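Local coordinates for A-type flavoprotein (Giardia intestinalis, PDB 2Q9U) that scavenges dioxygen, pairing a mu-oxo-diiron centre in a beta-lactamase-like domain with a flavin mononucleotide in a flavodoxin-like domain, at residues 167-170 / 171-175; 232-235 / 236-240; 335-338 / 339-342. All coordinates share one frame; numbering follows the deposited sequence.

Contact 1. Residues 167-170 / 171-175. With FEO (mu-oxo-diiron), chain G.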
loop_
_atom_site.group_PDB
_atom_site.type_symbol
_atom_site.label_atom_id
_atom_site.label_comp_id
_atom_site.label_asym_id
_atom_site.label_seq_id
_atom_site.Cartn_x
_atom_site.Cartn_y
_atom_site.Cartn_z
ATOM N N LEU A 167 15.194 30.773 19.229
ATOM C CA LEU A 167 16.068 29.669 18.910
ATOM C C LEU A 167 15.606 29.079 17.571
ATOM O O LEU A 167 14.479 28.551 17.464
ATOM C CB LEU A 167 16.006 28.608 20.016
ATOM C CG LEU A 167 16.936 27.409 19.799
ATOM C CD1 LEU A 167 18.410 27.815 19.881
ATOM C CD2 LEU A 167 16.648 26.236 20.760
ATOM N N PHE A 168 16.448 29.162 16.557
ATOM C CA PHE A 168 16.168 28.461 15.285
ATOM C C PHE A 168 16.770 27.073 15.449
ATOM O O PHE A 168 18.001 26.897 15.384
ATOM C CB PHE A 168 16.819 29.199 14.109
ATOM C CG PHE A 168 16.251 30.573 13.865
ATOM C CD1 PHE A 168 15.088 30.741 13.107
ATOM C CD2 PHE A 168 16.894 31.702 14.363
ATOM C CE1 PHE A 168 14.553 32.018 12.871
ATOM C CE2 PHE A 168 16.382 32.972 14.125
ATOM C CZ PHE A 168 15.213 33.140 13.383
ATOM N N SER A 169 15.920 26.092 15.731
ATOM C CA SER A 169 16.440 24.808 16.207
ATOM C C SER A 169 16.635 23.766 15.106
ATOM O O SER A 169 17.062 22.661 15.382
ATOM C CB SER A 169 15.514 24.239 17.296
ATOM O OG SER A 169 14.192 24.133 16.786
ATOM N N ASN A 170 16.266 24.110 13.879
ATOM C CA ASN A 170 16.415 23.185 12.741
ATOM C C ASN A 170 15.633 21.875 13.051
ATOM O O ASN A 170 14.455 21.962 13.413
ATOM C CB ASN A 170 17.922 23.000 12.422
ATOM C CG ASN A 170 18.175 22.209 11.157
ATOM O OD1 ASN A 170 18.626 21.068 11.212
ATOM N ND2 ASN A 170 17.880 22.808 10.014
ATOM N N ASP A 171 16.248 20.700 12.933
ATOM C CA ASP A 171 15.562 19.435 13.188
ATOM C C ASP A 171 15.070 19.379 14.635
ATOM O O ASP A 171 14.007 18.780 14.949
ATOM C CB ASP A 171 16.488 18.237 12.944
ATOM C CG ASP A 171 16.561 17.804 11.465
ATOM O OD1 ASP A 171 15.638 18.072 10.640
ATOM O OD2 ASP A 171 17.573 17.156 11.147
ATOM N N GLY A 172 15.838 19.996 15.538
ATOM C CA GLY A 172 15.412 20.048 16.941
ATOM C C GLY A 172 14.005 20.590 17.100
ATOM O O GLY A 172 13.630 21.578 16.454
ATOM N N PHE A 173 13.230 19.939 17.968
ATOM C CA PHE A 173 11.844 20.329 18.276
ATOM C C PHE A 173 10.895 20.146 17.098
ATOM O O PHE A 173 9.758 20.610 17.134
ATOM C CB PHE A 173 11.734 21.762 18.836
ATOM C CG PHE A 173 12.424 21.930 20.158
ATOM C CD1 PHE A 173 13.792 22.248 20.206
ATOM C CD2 PHE A 173 11.723 21.739 21.341
ATOM C CE1 PHE A 173 14.448 22.376 21.450
ATOM C CE2 PHE A 173 12.359 21.867 22.591
ATOM C CZ PHE A 173 13.727 22.186 22.632
ATOM N N GLY A 174 11.365 19.425 16.074
ATOM C CA GLY A 174 10.579 19.218 14.866
ATOM C C GLY A 174 9.521 18.143 14.982
ATOM O O GLY A 174 9.574 17.268 15.879
ATOM N N GLN A 175 8.560 18.182 14.046
ATOM C CA GLN A 175 7.642 17.060 13.859
ATOM C C GLN A 175 7.319 17.022 12.366
ATOM O O GLN A 175 7.213 18.066 11.695
ATOM C CB GLN A 175 6.322 17.192 14.658
ATOM C CG GLN A 175 6.299 18.241 15.802
ATOM C CD GLN A 175 6.211 19.677 15.277
ATOM O OE1 GLN A 175 5.340 20.009 14.463
ATOM N NE2 GLN A 175 7.095 20.535 15.759
HETATM FE FE1 FEO G . 15.257 17.453 8.745
HETATM FE FE2 FEO G . 18.248 15.961 9.627
HETATM O O FEO G . 16.994 16.964 8.346
#

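Contact 2. Residues 232-235 / 236-240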
loop_
_atom_site.group_PDB
_atom_site.type_symbol
_atom_site.label_atom_id
_atom_site.label_comp_id
_atom_site.label_asym_id
_atom_site.label_seq_id
_atom_site.Cartn_x
_atom_site.Cartn_y
_atom_site.Cartn_z
ATOM N N VAL A 232 5.386 22.465 13.164
ATOM C CA VAL A 232 5.014 23.712 13.825
ATOM C C VAL A 232 6.095 24.174 14.798
ATOM O O VAL A 232 6.960 23.384 15.244
ATOM C CB VAL A 232 3.628 23.648 14.546
ATOM C CG1 VAL A 232 2.531 23.374 13.540
ATOM C CG2 VAL A 232 3.630 22.588 15.643
ATOM N N SER A 233 6.044 25.463 15.095
ATOM C CA SER A 233 6.997 26.088 16.006
ATOM C C SER A 233 6.342 26.336 17.364
ATOM O O SER A 233 5.127 26.137 17.538
ATOM C CB SER A 233 7.515 27.387 15.374
ATOM O OG SER A 233 8.338 27.057 14.284
ATOM N N TRP A 234 7.156 26.759 18.332
ATOM C CA TRP A 234 6.796 26.703 19.732
ATOM C C TRP A 234 6.905 28.068 20.418
ATOM O O TRP A 234 7.887 28.838 20.215
ATOM C CB TRP A 234 7.716 25.703 20.474
ATOM C CG TRP A 234 7.705 24.325 19.907
ATOM C CD1 TRP A 234 8.554 23.803 18.946
ATOM C CD2 TRP A 234 6.794 23.275 20.252
ATOM N NE1 TRP A 234 8.199 22.495 18.670
ATOM C CE2 TRP A 234 7.127 22.148 19.457
ATOM C CE3 TRP A 234 5.715 23.181 21.147
ATOM C CZ2 TRP A 234 6.442 20.933 19.549
ATOM C CZ3 TRP A 234 5.005 21.954 21.223
ATOM C CH2 TRP A 234 5.386 20.859 20.431
ATOM N N ARG A 235 5.921 28.348 21.255
ATOM C CA ARG A 235 5.909 29.505 22.122
ATOM C C ARG A 235 5.048 29.225 23.393
ATOM O O ARG A 235 4.429 28.250 23.490
ATOM C CB ARG A 235 5.422 30.741 21.359
ATOM C CG ARG A 235 3.937 30.694 21.060
ATOM C CD ARG A 235 3.451 31.690 20.064
ATOM N NE ARG A 235 2.133 31.435 19.530
ATOM C CZ ARG A 235 1.488 32.254 18.730
ATOM N NH1 ARG A 235 1.998 33.388 18.383
ATOM N NH2 ARG A 235 0.328 31.943 18.295
ATOM N N GLY A 236 5.089 30.129 24.339
ATOM C CA GLY A 236 4.355 29.985 25.564
ATOM C C GLY A 236 4.374 28.663 26.291
ATOM O O GLY A 236 5.345 27.978 26.318
ATOM N N ASP A 237 3.219 28.299 26.825
ATOM C CA ASP A 237 3.045 27.041 27.508
ATOM C C ASP A 237 3.409 25.818 26.684
ATOM O O ASP A 237 4.013 24.907 27.207
ATOM C CB ASP A 237 1.644 26.853 28.088
ATOM C CG ASP A 237 1.267 27.916 29.112
ATOM O OD1 ASP A 237 2.125 28.427 29.791
ATOM O OD2 ASP A 237 0.112 28.207 29.216
ATOM N N ALA A 238 2.970 25.783 25.422
ATOM C CA ALA A 238 3.256 24.608 24.608
ATOM C C ALA A 238 4.759 24.393 24.457
ATOM O O ALA A 238 5.235 23.258 24.442
ATOM C CB ALA A 238 2.597 24.734 23.242
ATOM N N MET A 239 5.500 25.491 24.346
ATOM C CA MET A 239 6.956 25.433 24.329
ATOM C C MET A 239 7.541 24.767 25.585
ATOM O O MET A 239 8.486 23.973 25.489
ATOM C CB MET A 239 7.535 26.840 24.126
ATOM C CG MET A 239 9.085 26.861 24.016
ATOM S SD MET A 239 9.712 28.555 23.881
ATOM C CE MET A 239 9.071 29.372 25.353
ATOM N N GLY A 240 6.952 25.079 26.742
ATOM C CA GLY A 240 7.323 24.447 28.033
ATOM C C GLY A 240 7.164 22.934 28.023
ATOM O O GLY A 240 8.041 22.199 28.491
HETATM O O HOH W 1 1.326 27.663 24.068
#

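Contact 3. Residues 335-338 / 339-342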
loop_
_atom_site.group_PDB
_atom_site.type_symbol
_atom_site.label_atom_id
_atom_site.label_comp_id
_atom_site.label_asym_id
_atom_site.label_seq_id
_atom_site.Cartn_x
_atom_site.Cartn_y
_atom_site.Cartn_z
ATOM N N GLY A 335 19.176 -0.026 16.651
ATOM C CA GLY A 335 19.904 1.155 16.155
ATOM C C GLY A 335 19.523 2.403 16.937
ATOM O O GLY A 335 20.365 3.276 17.208
ATOM N N LEU A 336 18.251 2.500 17.298
ATOM C CA LEU A 336 17.749 3.667 18.026
ATOM C C LEU A 336 17.878 3.574 19.546
ATOM O O LEU A 336 17.598 4.542 20.224
ATOM C CB LEU A 336 16.290 3.974 17.593
ATOM C CG LEU A 336 16.131 4.528 16.163
ATOM C CD1 LEU A 336 14.676 4.354 15.658
ATOM C CD2 LEU A 336 16.595 5.982 16.029
ATOM N N THR A 337 18.296 2.416 20.065
ATOM C CA THR A 337 18.552 2.171 21.518
ATOM C C THR A 337 17.313 2.310 22.428
ATOM O O THR A 337 17.436 2.353 23.660
ATOM C CB THR A 337 19.729 3.077 22.112
ATOM O OG1 THR A 337 19.261 4.429 22.317
ATOM C CG2 THR A 337 20.945 3.094 21.193
ATOM N N LEU A 338 16.125 2.318 21.814
ATOM C CA LEU A 338 14.857 2.601 22.493
ATOM C C LEU A 338 14.480 1.649 23.620
ATOM O O LEU A 338 13.729 2.026 24.498
ATOM C CB LEU A 338 13.723 2.605 21.468
ATOM C CG LEU A 338 13.922 3.642 20.355
ATOM C CD1 LEU A 338 12.871 3.413 19.245
ATOM C CD2 LEU A 338 13.864 5.045 20.901
ATOM N N ILE A 339 14.983 0.422 23.601
ATOM C CA ILE A 339 14.629 -0.504 24.688
ATOM C C ILE A 339 15.817 -0.927 25.547
ATOM O O ILE A 339 15.718 -1.858 26.359
ATOM C CB ILE A 339 13.827 -1.748 24.203
ATOM C CG1 ILE A 339 14.705 -2.684 23.345
ATOM C CG2 ILE A 339 12.485 -1.329 23.515
ATOM C CD1 ILE A 339 14.036 -4.021 22.973
ATOM N N LYS A 340 16.937 -0.231 25.398
ATOM C CA LYS A 340 18.106 -0.526 26.228
ATOM C C LYS A 340 17.698 -0.432 27.712
ATOM O O LYS A 340 17.082 0.560 28.120
ATOM C CB LYS A 340 19.231 0.453 25.883
ATOM C CG LYS A 340 20.486 0.330 26.692
ATOM C CD LYS A 340 21.467 1.432 26.261
ATOM C CE LYS A 340 22.023 1.185 24.852
ATOM N NZ LYS A 340 23.191 0.256 24.903
ATOM N N GLY A 341 18.018 -1.470 28.489
ATOM C CA GLY A 341 17.694 -1.538 29.919
ATOM C C GLY A 341 16.262 -1.918 30.283
ATOM O O GLY A 341 15.966 -2.089 31.463
ATOM N N LYS A 342 15.382 -2.068 29.280
ATOM C CA LYS A 342 13.937 -2.262 29.525
ATOM C C LYS A 342 13.576 -3.742 29.640
ATOM O O LYS A 342 14.139 -4.566 28.914
ATOM C CB LYS A 342 13.083 -1.622 28.420
ATOM C CG LYS A 342 13.319 -0.117 28.268
ATOM C CD LYS A 342 12.193 0.517 27.478
ATOM C CE LYS A 342 12.331 2.025 27.370
ATOM N NZ LYS A 342 11.181 2.619 26.630
HETATM O O HOH W 2 16.562 2.913 26.887
#

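Contact 1. Residues 167-170 / 171-175
The side chains of Asn170 and Asp171 run alongside each other, and Asp171 bridges the two irons of the mu-oxo-diiron centre. Asp171 OD1 is 2.0 Å from FE1. Asp171 OD2 is 2.0 Å from FE2. One carboxylate therefore gives one oxygen to each metal, and the oxo atom forms a second bridge. His90, His230 and Asp89 bind the iron held by OD1; His85, His152 and Glu87 bind the iron held by OD2.

The amide of Asn170 is turned 41° from this carboxylate. Asn170 OD1 accepts a weak bond of 3.0 Å from Asp171 N. With CG opposite its own backbone N (chi1 -173°), the Asn170 side chain lies beside its carbonyl carbon and so reaches the next amide. The Asn170 amide also has Asp55 as a polar partner outside the turn.

This is the metallo-beta-lactamase fold, in which loops after the strands carry the metal ligands. Here the chain leaves strand 166-170 through a type II' turn from Ser169 to Gly172. Its closing bond, Gly172 N to Ser169 O, is 2.9 Å long but strongly bent, and therefore weak. A type II turn from Asp171 to Gly174 overlaps it, closed by Gly174 N to Asp171 O at 2.9 Å.

The hydroxyl of Ser169 gives the first turn a second bond. Ser169 OG donates to Gly172 O at 2.6 Å, from 48° above the carbonyl plane. Ser228 OG also bonds to Gly172 O and to Asn170 O.

Further out, Phe173 CD1 rests 3.9 Å from Ser169 CB, which approaches the ring obliquely. Leu167 CD2 is a looser neighbour of the same ring. Gln175 NE2 donates to Phe173 O at 3.0 Å, on a lone pair in the carbonyl plane.

Contact 2. Residues 232-235 / 236-240
Trp234 and Met239 meet where an edge strand of the six-stranded sheet passes directly into a helix, turning at Gly236, whose phi is positive. The strand, 234-235, is weakly bonded. The helix is 236-250. Both belong to the beta-lactamase-like half of the chain.

Trp234 CB packs on Met239 CB at 3.8 Å. The Trp234 side chain has CG beside its own backbone N (chi1 -57°), and this brings the six-membered ring against Ala238. Trp234 CE3 comes 3.3 Å from Ala238 O and 4.1 Å from Ala238 CB. The peptide of Ala238 meets the ring obliquely. At the pyrrole side Trp234 NE1 is bonded to Phe173 O, which helps to fix the rotation of the ring.

Arg235 goes the other way. Its chain runs out straight as far as NE and leaves the contact. NE makes a salt bridge with Asp185, and the guanidinium makes a cation-pi contact with Trp183.

The backbone of Arg235 stays with the helix. Met239 N donates to Arg235 O at 3.1 Å, with an N-H...O angle of 160°. This is an alpha-helical i+4 to i bond at the beginning of the helix. Water 1 donates to Arg235 O at 3.2 Å and accepts from Ala238 N at 2.8 Å. It thus bridges a second amide of the turn to the same carbonyl.

Met239 starts with CG opposite its backbone N (chi1 -177°) and bends at its last torsion. Met239 CG lies beside Trp234 CB, and Met239 SD is 4.1 Å from Trp234 O.

Contact 3. Residues 335-338 / 339-342
The peptide carbonyl of Thr337 receives the backbone N of Lys340 from above its plane. The donor stands 58° out of that plane, and Lys340 N to Thr337 O is 3.2 Å. Lys340 CB also sits near this oxygen, at 3.4 Å. A neighbouring flat group, the carbonyl of Leu336, is used nearer its plane: Thr337 OG1 donates to Leu336 O at 2.7 Å, tilted 32° from it.

The segment joins helix 324-336 to strand 344-350 in the flavodoxin-like fold. Thr337 leaves the helix with a positive phi of 63°. A type I turn from Thr337 to Lys340 follows, and a type II turn from Ile339 to Lys342 overlaps it. Lys342 N to Ile339 O, at 2.9 Å, closes the second turn. Water 2 donates to Lys340 O at 2.7 Å and weakly to Thr337 O, so it links the two ends of the first turn.

Two lysines differ in shape. The bend at chi3 folds Lys340 CE back to 4.0 Å from Thr337 CB; a further bend at chi4 turns NZ. Lys342 reaches out straight. Its NZ bonds to the carbonyls of Thr305, Tyr306 and Ser308, at and just beyond the C-terminal end of helix 298-306, where its probable positive charge would suit the helix dipole. On the way the chain passes Leu338, with Lys342 CE 3.2 Å from Leu338 O.

In the fold
From the N terminus, contact 1 comes first, at the exit of strand 166-170, where the loop carrying an iron ligand begins. Contact 2 follows, turning from edge strand 234-235 into helix 236-250. Contact 3 lies in the flavodoxin-like part, between helix 324-336 and strand 344-350. The three are in series: each turns the chain locally, and none nests in or crosses another. Contacts 1 and 2 reach the same sheet and touch, with a probable hydrogen bond from Val232 N to Gln175 OE1; they also meet through the Trp234 side chain. Contact 3 stands apart, its centre about 23 Å from that of contact 1 and about 28 Å from that of contact 2.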